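Local coordinates for protein porin (Rhodobacter capsulatus, PDB 2POR) that forms trimeric channels in the outer membrane that let small hydrophilic solutes, up to about 0.6 kDa, diffuse passively across it, at residues A[117-122]-A[132-137]. Residues are numbered along the deposited sequence; the frame is centred on the assembly and turned at random.
Sequences PVLLYT and ASMSDG. With CA (calcium ion), chain D.
Leu119 and Tyr121 each pair with a residue of the antiparallel strand beside them, Met134 and Ala132, through two backbone hydrogen bonds. Both bonds of the second pair are short, Tyr121 N to Ala132 O at 2.8 Å and Ala132 N to Tyr121 O at 2.9 Å. The other pair is less even: Leu119 N reaches Met134 O at 3.1 Å, whereas the return bond from Met134 N to Leu119 O is weak, and that oxygen also receives a CA-H...O contact from Ser133 CA at 3.2 Å. Beyond Met134 a single water bridges the two backbones, donating to Pro117 O and accepting from Asp136 N.

These strands, 118-125 and 128-134, form a beta hairpin in the wall of the 16-stranded porin barrel, flanked by strands 68-73 and 148-158. The apolar side-chain pairs lie on the face of Leu119, Tyr121, Ala132 and Met134. Here Leu119 CD2 lies 4.4 Å from Met134 CG, and Ala132 CB sits at the edge of the Tyr121 ring, near its plane; Phe21 of a second subunit packs on Leu119 and Met134, and bound detergent also touches Met134. On the other face, with CG anti to the backbone N (chi1 171°), Leu120 branches so that chi2 (61°) sets CD1 4.0 Å from Ser133 CB, while Ser133 OG hydrogen-bonds to Ala78 N. Nearby, Val118 CG1 meets Ser135 CB at 3.8 Å.

Asp136 binds calcium through both carboxylate oxygens, OD1 and OD2, each 2.4 Å from the ion. Asn116 OD1, Lys138 O, Gly140 O, a water and Asn20 OD1 of the second subunit complete the site, which therefore bridges two subunits of the trimer; Phe21 N of that subunit also hydrogen-bonds to Asp136 OD2.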
loop_
_atom_site.group_PDB
_atom_site.type_symbol
_atom_site.label_atom_id
_atom_site.label_comp_id
_atom_site.label_asym_id
_atom_site.label_seq_id
_atom_site.Cartn_x
_atom_site.Cartn_y
_atom_site.Cartn_z
ATOM N N PRO A 117 -17.850 -0.119 6.719
ATOM C CA PRO A 117 -17.942 -1.545 6.450
ATOM C C PRO A 117 -19.394 -2.021 6.383
ATOM O O PRO A 117 -20.282 -1.372 6.958
ATOM C CB PRO A 117 -17.129 -2.144 7.592
ATOM C CG PRO A 117 -17.430 -1.226 8.758
ATOM C CD PRO A 117 -17.398 0.142 8.083
ATOM N N VAL A 118 -19.686 -3.156 5.718
ATOM C CA VAL A 118 -21.013 -3.779 5.781
ATOM C C VAL A 118 -20.874 -5.115 6.573
ATOM O O VAL A 118 -19.752 -5.563 6.874
ATOM C CB VAL A 118 -21.615 -4.027 4.320
ATOM C CG1 VAL A 118 -21.755 -2.567 3.755
ATOM C CG2 VAL A 118 -20.785 -4.837 3.302
ATOM N N LEU A 119 -21.979 -5.756 6.926
ATOM C CA LEU A 119 -22.042 -6.953 7.766
ATOM C C LEU A 119 -22.559 -8.195 7.063
ATOM O O LEU A 119 -23.528 -8.108 6.294
ATOM C CB LEU A 119 -22.918 -6.592 8.935
ATOM C CG LEU A 119 -23.025 -7.614 10.004
ATOM C CD1 LEU A 119 -21.779 -7.526 10.839
ATOM C CD2 LEU A 119 -24.205 -7.340 10.864
ATOM N N LEU A 120 -22.021 -9.407 7.233
ATOM C CA LEU A 120 -22.583 -10.597 6.597
ATOM C C LEU A 120 -22.625 -11.649 7.693
ATOM O O LEU A 120 -21.644 -11.822 8.413
ATOM C CB LEU A 120 -21.713 -11.135 5.495
ATOM C CG LEU A 120 -22.055 -12.476 4.898
ATOM C CD1 LEU A 120 -23.440 -12.429 4.274
ATOM C CD2 LEU A 120 -21.006 -12.839 3.842
ATOM N N TYR A 121 -23.748 -12.284 7.900
ATOM C CA TYR A 121 -23.880 -13.340 8.885
ATOM C C TYR A 121 -24.141 -14.621 8.108
ATOM O O TYR A 121 -25.002 -14.584 7.221
ATOM C CB TYR A 121 -25.045 -13.044 9.817
ATOM C CG TYR A 121 -25.454 -14.261 10.643
ATOM C CD1 TYR A 121 -24.682 -14.701 11.709
ATOM C CD2 TYR A 121 -26.586 -14.942 10.253
ATOM C CE1 TYR A 121 -25.059 -15.841 12.378
ATOM C CE2 TYR A 121 -26.970 -16.082 10.909
ATOM C CZ TYR A 121 -26.203 -16.518 11.963
ATOM O OH TYR A 121 -26.613 -17.678 12.594
ATOM N N THR A 122 -23.458 -15.763 8.381
ATOM C CA THR A 122 -23.773 -17.016 7.721
ATOM C C THR A 122 -23.845 -18.101 8.797
ATOM O O THR A 122 -23.254 -17.987 9.886
ATOM C CB THR A 122 -22.717 -17.404 6.704
ATOM O OG1 THR A 122 -21.480 -17.154 7.345
ATOM C CG2 THR A 122 -22.769 -16.600 5.415
ATOM N N ALA A 132 -27.486 -13.574 6.045
ATOM C CA ALA A 132 -28.229 -12.334 6.215
ATOM C C ALA A 132 -27.206 -11.212 6.196
ATOM O O ALA A 132 -26.114 -11.366 6.742
ATOM C CB ALA A 132 -28.968 -12.334 7.555
ATOM N N SER A 133 -27.460 -10.083 5.552
ATOM C CA SER A 133 -26.472 -9.016 5.466
ATOM C C SER A 133 -27.131 -7.634 5.586
ATOM O O SER A 133 -28.344 -7.524 5.354
ATOM C CB SER A 133 -25.771 -9.141 4.146
ATOM O OG SER A 133 -26.694 -9.353 3.077
ATOM N N MET A 134 -26.433 -6.576 5.965
ATOM C CA MET A 134 -27.015 -5.240 5.996
ATOM C C MET A 134 -25.922 -4.197 6.085
ATOM O O MET A 134 -24.795 -4.542 6.482
ATOM C CB MET A 134 -27.931 -5.113 7.198
ATOM C CG MET A 134 -27.172 -5.131 8.520
ATOM S SD MET A 134 -28.229 -4.942 9.969
ATOM C CE MET A 134 -28.810 -3.283 9.756
ATOM N N SER A 135 -26.187 -2.953 5.684
ATOM C CA SER A 135 -25.239 -1.878 5.879
ATOM C C SER A 135 -25.831 -1.107 7.033
ATOM O O SER A 135 -26.949 -1.407 7.467
ATOM C CB SER A 135 -25.119 -1.012 4.612
ATOM O OG SER A 135 -26.374 -0.476 4.193
ATOM N N ASP A 136 -25.164 -0.116 7.591
ATOM C CA ASP A 136 -25.694 0.517 8.761
ATOM C C ASP A 136 -26.567 1.762 8.490
ATOM O O ASP A 136 -27.018 2.350 9.480
ATOM C CB ASP A 136 -24.527 0.889 9.673
ATOM C CG ASP A 136 -23.502 1.888 9.172
ATOM O OD1 ASP A 136 -23.711 2.713 8.280
ATOM O OD2 ASP A 136 -22.386 1.904 9.677
ATOM N N GLY A 137 -26.774 2.258 7.250
ATOM C CA GLY A 137 -27.654 3.409 6.986
ATOM C C GLY A 137 -27.032 4.784 7.180
ATOM O O GLY A 137 -27.736 5.770 6.980
HETATM CA CA CA D . -21.664 3.842 8.487
HETATM O O HOH W 1 -22.568 0.235 6.569
HETATM O O HOH W 2 -19.629 2.946 9.244
#